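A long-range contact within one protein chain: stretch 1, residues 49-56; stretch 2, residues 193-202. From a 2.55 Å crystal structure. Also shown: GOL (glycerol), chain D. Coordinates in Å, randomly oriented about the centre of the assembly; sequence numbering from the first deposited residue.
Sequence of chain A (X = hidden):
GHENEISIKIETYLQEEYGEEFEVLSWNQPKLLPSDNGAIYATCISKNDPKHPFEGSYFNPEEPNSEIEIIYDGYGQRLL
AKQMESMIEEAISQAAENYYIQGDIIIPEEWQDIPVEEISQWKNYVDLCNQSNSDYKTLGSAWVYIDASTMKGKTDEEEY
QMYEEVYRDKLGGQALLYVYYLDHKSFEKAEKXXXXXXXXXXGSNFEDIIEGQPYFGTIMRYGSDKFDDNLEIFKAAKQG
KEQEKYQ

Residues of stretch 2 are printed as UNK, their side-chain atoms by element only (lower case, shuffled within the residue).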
ATOM      1  N   ASP A  49     -10.359  -6.767   7.419  1.00 72.70           N
ATOM      2  CA  ASP A  49      -8.942  -6.311   7.303  1.00 64.76           C
ATOM      3  C   ASP A  49      -8.885  -4.850   7.775  1.00 58.21           C
ATOM      4  O   ASP A  49      -8.404  -3.963   7.075  1.00 55.90           O
ATOM      5  CB  ASP A  49      -8.487  -6.479   5.842  1.00 62.70           C
ATOM      6  CG  ASP A  49      -6.979  -6.409   5.655  1.00 58.65           C
ATOM      7  OD1 ASP A  49      -6.195  -6.286   6.638  1.00 61.46           O
ATOM      8  OD2 ASP A  49      -6.592  -6.504   4.478  1.00 55.42           O
ATOM      9  N   PRO A  50      -9.343  -4.612   9.008  1.00 62.37           N
ATOM     10  CA  PRO A  50      -9.541  -3.254   9.498  1.00 62.38           C
ATOM     11  C   PRO A  50      -8.321  -2.363   9.694  1.00 57.82           C
ATOM     12  O   PRO A  50      -8.507  -1.157   9.821  1.00 54.84           O
ATOM     13  CB  PRO A  50     -10.226  -3.489  10.848  1.00 65.60           C
ATOM     14  CG  PRO A  50      -9.606  -4.749  11.344  1.00 65.17           C
ATOM     15  CD  PRO A  50      -9.315  -5.581  10.127  1.00 64.39           C
ATOM     16  N   LYS A  51      -7.113  -2.924   9.735  1.00 59.54           N
ATOM     17  CA  LYS A  51      -5.910  -2.109   9.963  1.00 61.85           C
ATOM     18  C   LYS A  51      -5.295  -1.530   8.673  1.00 57.88           C
ATOM     19  O   LYS A  51      -4.419  -0.682   8.782  1.00 55.13           O
ATOM     20  CB  LYS A  51      -4.843  -2.927  10.702  1.00 72.08           C
ATOM     21  CG  LYS A  51      -5.255  -3.549  12.034  1.00 82.70           C
ATOM     22  CD  LYS A  51      -5.304  -2.571  13.212  1.00 83.65           C
ATOM     23  CE  LYS A  51      -5.607  -3.317  14.519  1.00 84.84           C
ATOM     24  NZ  LYS A  51      -5.371  -2.512  15.749  1.00 82.92           N
ATOM     25  N   HIS A  52      -5.746  -1.964   7.483  1.00 52.95           N
ATOM     26  CA  HIS A  52      -5.167  -1.540   6.184  1.00 45.85           C
ATOM     27  C   HIS A  52      -6.121  -0.850   5.244  1.00 45.20           C
ATOM     28  O   HIS A  52      -6.779  -1.507   4.401  1.00 46.92           O
ATOM     29  CB  HIS A  52      -4.560  -2.731   5.500  1.00 51.08           C
ATOM     30  CG  HIS A  52      -3.387  -3.271   6.233  1.00 55.13           C
ATOM     31  ND1 HIS A  52      -2.153  -2.755   6.080  1.00 57.06           N
ATOM     32  CD2 HIS A  52      -3.290  -4.270   7.184  1.00 53.05           C
ATOM     33  CE1 HIS A  52      -1.307  -3.415   6.863  1.00 54.97           C
ATOM     34  NE2 HIS A  52      -2.004  -4.345   7.545  1.00 55.92           N
ATOM     35  N   PRO A  53      -6.199   0.485   5.336  1.00 43.28           N
ATOM     36  CA  PRO A  53      -7.166   1.198   4.503  1.00 44.33           C
ATOM     37  C   PRO A  53      -6.807   1.284   3.023  1.00 43.79           C
ATOM     38  O   PRO A  53      -5.661   1.075   2.649  1.00 42.07           O
ATOM     39  CB  PRO A  53      -7.206   2.593   5.127  1.00 45.01           C
ATOM     40  CG  PRO A  53      -5.881   2.757   5.765  1.00 46.30           C
ATOM     41  CD  PRO A  53      -5.405   1.408   6.172  1.00 45.42           C
ATOM     42  N   PHE A  54      -7.820   1.563   2.205  1.00 46.86           N
ATOM     43  CA  PHE A  54      -7.661   1.751   0.758  1.00 48.15           C
ATOM     44  C   PHE A  54      -8.533   2.892   0.264  1.00 50.13           C
ATOM     45  O   PHE A  54      -9.590   3.146   0.843  1.00 55.41           O
ATOM     46  CB  PHE A  54      -7.970   0.481  -0.009  1.00 48.14           C
ATOM     47  CG  PHE A  54      -9.391   0.010   0.099  1.00 47.66           C
ATOM     48  CD1 PHE A  54      -9.810  -0.726   1.206  1.00 46.93           C
ATOM     49  CD2 PHE A  54     -10.306   0.253  -0.939  1.00 49.02           C
ATOM     50  CE1 PHE A  54     -11.125  -1.174   1.299  1.00 48.62           C
ATOM     51  CE2 PHE A  54     -11.616  -0.203  -0.861  1.00 47.85           C
ATOM     52  CZ  PHE A  54     -12.027  -0.920   0.261  1.00 50.24           C
ATOM     53  N   GLU A  55      -8.076   3.569  -0.794  1.00 51.55           N
ATOM     54  CA  GLU A  55      -8.783   4.723  -1.345  1.00 50.62           C
ATOM     55  C   GLU A  55      -9.658   4.308  -2.520  1.00 49.49           C
ATOM     56  O   GLU A  55      -9.320   3.407  -3.270  1.00 56.39           O
ATOM     57  CB  GLU A  55      -7.814   5.839  -1.746  1.00 52.63           C
ATOM     58  CG  GLU A  55      -8.465   7.203  -1.886  1.00 52.85           C
ATOM     59  CD  GLU A  55      -7.459   8.308  -2.165  1.00 62.38           C
ATOM     60  OE1 GLU A  55      -6.850   8.261  -3.261  1.00 58.90           O
ATOM     61  OE2 GLU A  55      -7.305   9.240  -1.309  1.00 61.30           O
ATOM     62  N   GLY A  56     -10.815   4.953  -2.614  1.00 49.83           N
ATOM     63  CA  GLY A  56     -11.796   4.770  -3.678  1.00 45.39           C
ATOM     64  C   GLY A  56     -12.222   6.147  -4.169  1.00 45.08           C
ATOM     65  O   GLY A  56     -12.199   7.122  -3.419  1.00 47.32           O
ATOM     66  N   UNK A 193      -1.573   6.283  12.915  1.00 43.41           N
ATOM     67  CA  UNK A 193      -1.882   7.080  11.707  1.00 39.10           C
ATOM     68  C   UNK A 193      -2.056   6.175  10.479  1.00 37.47           C
ATOM     69  O   UNK A 193      -3.003   6.345   9.712  1.00 37.36           O
ATOM     70  c   UNK A 193      -0.802   8.147  11.459  1.00 38.50           C
ATOM     71  c   UNK A 193      -0.740   9.135  12.650  1.00 38.65           C
ATOM     72  c   UNK A 193       0.436  10.097  12.641  1.00 38.21           C
ATOM     73  c   UNK A 193      -1.101   8.900  10.167  1.00 37.32           C
ATOM     74  N   UNK A 194      -1.137   5.226  10.304  1.00 38.67           N
ATOM     75  CA  UNK A 194      -1.183   4.233   9.211  1.00 40.31           C
ATOM     76  C   UNK A 194      -2.466   3.401   9.179  1.00 43.77           C
ATOM     77  O   UNK A 194      -2.889   2.980   8.112  1.00 51.57           O
ATOM     78  c   UNK A 194       2.569   3.101   9.532  1.00 39.69           C
ATOM     79  c   UNK A 194       0.047   3.301   9.257  1.00 40.50           C
ATOM     80  c   UNK A 194       1.619   4.104   7.448  1.00 32.38           C
ATOM     81  c   UNK A 194       1.421   3.915   8.939  1.00 38.09           C
ATOM     82  N   UNK A 195      -3.068   3.163  10.344  1.00 47.51           N
ATOM     83  CA  UNK A 195      -4.327   2.418  10.441  1.00 50.79           C
ATOM     84  C   UNK A 195      -5.545   3.122   9.821  1.00 48.56           C
ATOM     85  O   UNK A 195      -6.516   2.444   9.478  1.00 54.21           O
ATOM     86  o   UNK A 195      -3.174  -0.029  14.570  1.00 64.74           O
ATOM     87  c   UNK A 195      -3.980   0.733  14.001  1.00 64.97           C
ATOM     88  c   UNK A 195      -3.777   0.949  12.503  1.00 60.94           C
ATOM     89  c   UNK A 195      -4.646   2.055  11.911  1.00 57.11           C
ATOM     90  o   UNK A 195      -4.942   1.274  14.604  1.00 66.18           O
ATOM     91  N   UNK A 196      -5.493   4.452   9.687  1.00 44.61           N
ATOM     92  CA  UNK A 196      -6.624   5.249   9.188  1.00 46.18           C
ATOM     93  C   UNK A 196      -6.379   6.106   7.931  1.00 46.16           C
ATOM     94  O   UNK A 196      -7.262   6.866   7.539  1.00 48.99           O
ATOM     95  c   UNK A 196      -6.855   8.375  11.554  1.00 45.36           C
ATOM     96  c   UNK A 196      -7.209   6.131  10.333  1.00 47.88           C
ATOM     97  c   UNK A 196      -6.224   7.260  10.750  1.00 45.20           C
ATOM     98  c   UNK A 196      -7.633   5.240  11.508  1.00 45.60           C
ATOM     99  N   UNK A 197      -5.198   6.021   7.328  1.00 47.20           N
ATOM    100  CA  UNK A 197      -4.881   6.762   6.091  1.00 49.41           C
ATOM    101  C   UNK A 197      -4.132   5.867   5.112  1.00 47.87           C
ATOM    102  O   UNK A 197      -3.376   5.002   5.534  1.00 50.38           O
ATOM    103  c   UNK A 197      -4.766   9.096   7.098  1.00 52.97           C
ATOM    104  c   UNK A 197      -4.392   9.489   8.382  1.00 56.31           C
ATOM    105  c   UNK A 197      -5.080  10.505   9.034  1.00 55.97           C
ATOM    106  c   UNK A 197      -6.494  10.789   7.116  1.00 51.27           C
ATOM    107  c   UNK A 197      -4.031   8.007   6.378  1.00 50.58           C
ATOM    108  c   UNK A 197      -6.129  11.156   8.400  1.00 52.52           C
ATOM    109  c   UNK A 197      -5.805   9.777   6.467  1.00 53.09           C
ATOM    110  N   UNK A 198      -4.331   6.109   3.812  1.00 47.89           N
ATOM    111  CA  UNK A 198      -3.676   5.345   2.737  1.00 41.28           C
ATOM    112  C   UNK A 198      -2.304   5.907   2.425  1.00 40.26           C
ATOM    113  O   UNK A 198      -1.965   7.030   2.823  1.00 44.16           O
ATOM    114  c   UNK A 198      -5.759   4.425   1.686  1.00 41.16           C
ATOM    115  o   UNK A 198      -4.953   6.636   1.151  1.00 41.80           O
ATOM    116  c   UNK A 198      -4.532   5.311   1.467  1.00 40.53           C
ATOM    117  N   UNK A 199      -1.537   5.117   1.679  1.00 40.13           N
ATOM    118  CA  UNK A 199      -0.153   5.427   1.304  1.00 38.39           C
ATOM    119  C   UNK A 199       0.008   6.794   0.660  1.00 37.00           C
ATOM    120  O   UNK A 199      -0.629   7.080  -0.369  1.00 38.54           O
ATOM    121  o   UNK A 199       1.768   4.523   0.146  1.00 43.00           O
ATOM    122  c   UNK A 199       0.392   4.372   0.342  1.00 37.28           C
ATOM    123  N   UNK A 200       0.852   7.625   1.280  1.00 35.18           N
ATOM    124  CA  UNK A 200       1.093   8.986   0.844  1.00 39.51           C
ATOM    125  C   UNK A 200       0.162  10.021   1.471  1.00 44.36           C
ATOM    126  O   UNK A 200       0.554  11.174   1.556  1.00 41.34           O
ATOM    127  N   UNK A 201      -1.054   9.630   1.889  1.00 45.46           N
ATOM    128  CA  UNK A 201      -2.046  10.544   2.472  1.00 49.40           C
ATOM    129  C   UNK A 201      -1.992  10.548   4.023  1.00 46.60           C
ATOM    130  O   UNK A 201      -2.966  10.952   4.678  1.00 50.77           O
ATOM    131  c   UNK A 201      -4.457  11.372   1.906  1.00 74.71           C
ATOM    132  o   UNK A 201      -5.535  11.205   1.281  1.00 85.53           O
ATOM    133  c   UNK A 201      -3.456  10.169   1.963  1.00 56.66           C
ATOM    134  o   UNK A 201      -4.196  12.477   2.439  1.00 84.21           O
ATOM    135  N   UNK A 202      -0.855  10.155   4.602  1.00 43.16           N
ATOM    136  CA  UNK A 202      -0.717  10.090   6.069  1.00 44.74           C
ATOM    137  C   UNK A 202      -0.747  11.431   6.804  1.00 41.72           C
ATOM    138  O   UNK A 202      -1.121  11.456   7.959  1.00 45.73           O
ATOM    139  o   UNK A 202       1.427   6.450   4.326  1.00 45.04           O
ATOM    140  o   UNK A 202       1.578   8.605   3.964  1.00 49.42           O
ATOM    141  c   UNK A 202       0.626   7.877   6.036  1.00 52.03           C
ATOM    142  c   UNK A 202       0.544   9.332   6.498  1.00 48.08           C
ATOM    143  c   UNK A 202       1.258   7.638   4.681  1.00 50.03           C
TER
HETATM  144  C1  GOL D 302      -6.267  13.508  -0.797  1.00 63.48           C
HETATM  145  O1  GOL D 302      -5.157  13.835   0.042  1.00 60.46           O
HETATM  146  C2  GOL D 302      -5.799  12.786  -2.046  1.00 72.87           C
HETATM  147  O2  GOL D 302      -5.597  11.405  -1.779  1.00 80.19           O
HETATM  148  C3  GOL D 302      -6.810  12.905  -3.183  1.00 73.73           C
HETATM  149  O3  GOL D 302      -6.087  13.073  -4.417  1.00 72.43           O

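Position 193 lies in a helix that begins earlier in the chain. Its side chain has four carbons, forked at the first, with one arm two carbons long, which makes it Ile 193. No atom of it reaches stretch 1, but its carbonyl O accepts the backbone N of position 196 at 3.1 Å.

Position 194 also carries four carbons, now forked at the second: Leu 194. The side chain is buried and makes no close approach to stretch 1; the contact here belongs to the backbone, whose O lies 3.5 Å from CD of Pro 53. A wholly apolar side chain suits such a buried place.

At position 195 three carbons run out in line, the third carrying two oxygens, the pattern of a glutamate. In Glu 195, OE2 stands 3.5 Å from NZ of Lys 51, a long salt bridge. Both side chains are extended near their ends, and the opposite charges meet beyond the backbones. Beneath them, CA of Glu 195 makes a CA-H...O contact of 3.5 Å with O of Lys 51, nearly straight at 165°.

Position 196 repeats the four carbons forked at the first, so it is Ile 196. Its CA-to-CB bond points away from stretch 1; the backbone C, 4.0 Å from CG of Pro 53, makes the approach.

Position 197 has one carbon followed by a six-carbon ring with no oxygen, hence Phe 197. The CA-to-CB bond again points away, leaving the backbone O to meet CG of Pro 53 at 3.4 Å.

Position 198 shows a first carbon bearing one oxygen and one carbon: Thr 198. The methyl is the part that packs, with CG2 3.4 Å from CA of Phe 54 and 3.5 Å from O of Pro 53. A small branched side chain fits closely against the backbone here.

Position 199, one carbon then one oxygen, is Ser 199; it does not touch stretch 1, and its hydroxyl is hydrogen-bonded elsewhere in the structure.

Position 200 has no side-chain atoms. Gly 200 has phi/psi of 90/-26, where a CB would jam against the carbonyl O of Ser 199. It lies within a type II turn closed by a 2.9 Å hydrogen bond from N of position 201 to O of Thr 198.

Position 201 has two carbons, the second with two oxygens: Asp 201. Its OD2 is 3.7 Å from OE2 of Glu 55, two like charges. Glycerol hydroxyls lie within hydrogen-bonding distance of both carboxylates.

Position 202, three carbons ending in two oxygens, is Glu 202. Far from stretch 1, it curls back to accept weak hydrogen bonds from N of Gly 200.

The contact buries 389 Å² without one direct hydrogen bond between the stretches. Pro 53 packs against successive backbone atoms from Leu 194 to Phe 197, the Thr 198 methyl extends this packing, and the Lys 51 salt bridge adds attraction at one end.

Stretch 2 (193-202) ILEIFTSGDE
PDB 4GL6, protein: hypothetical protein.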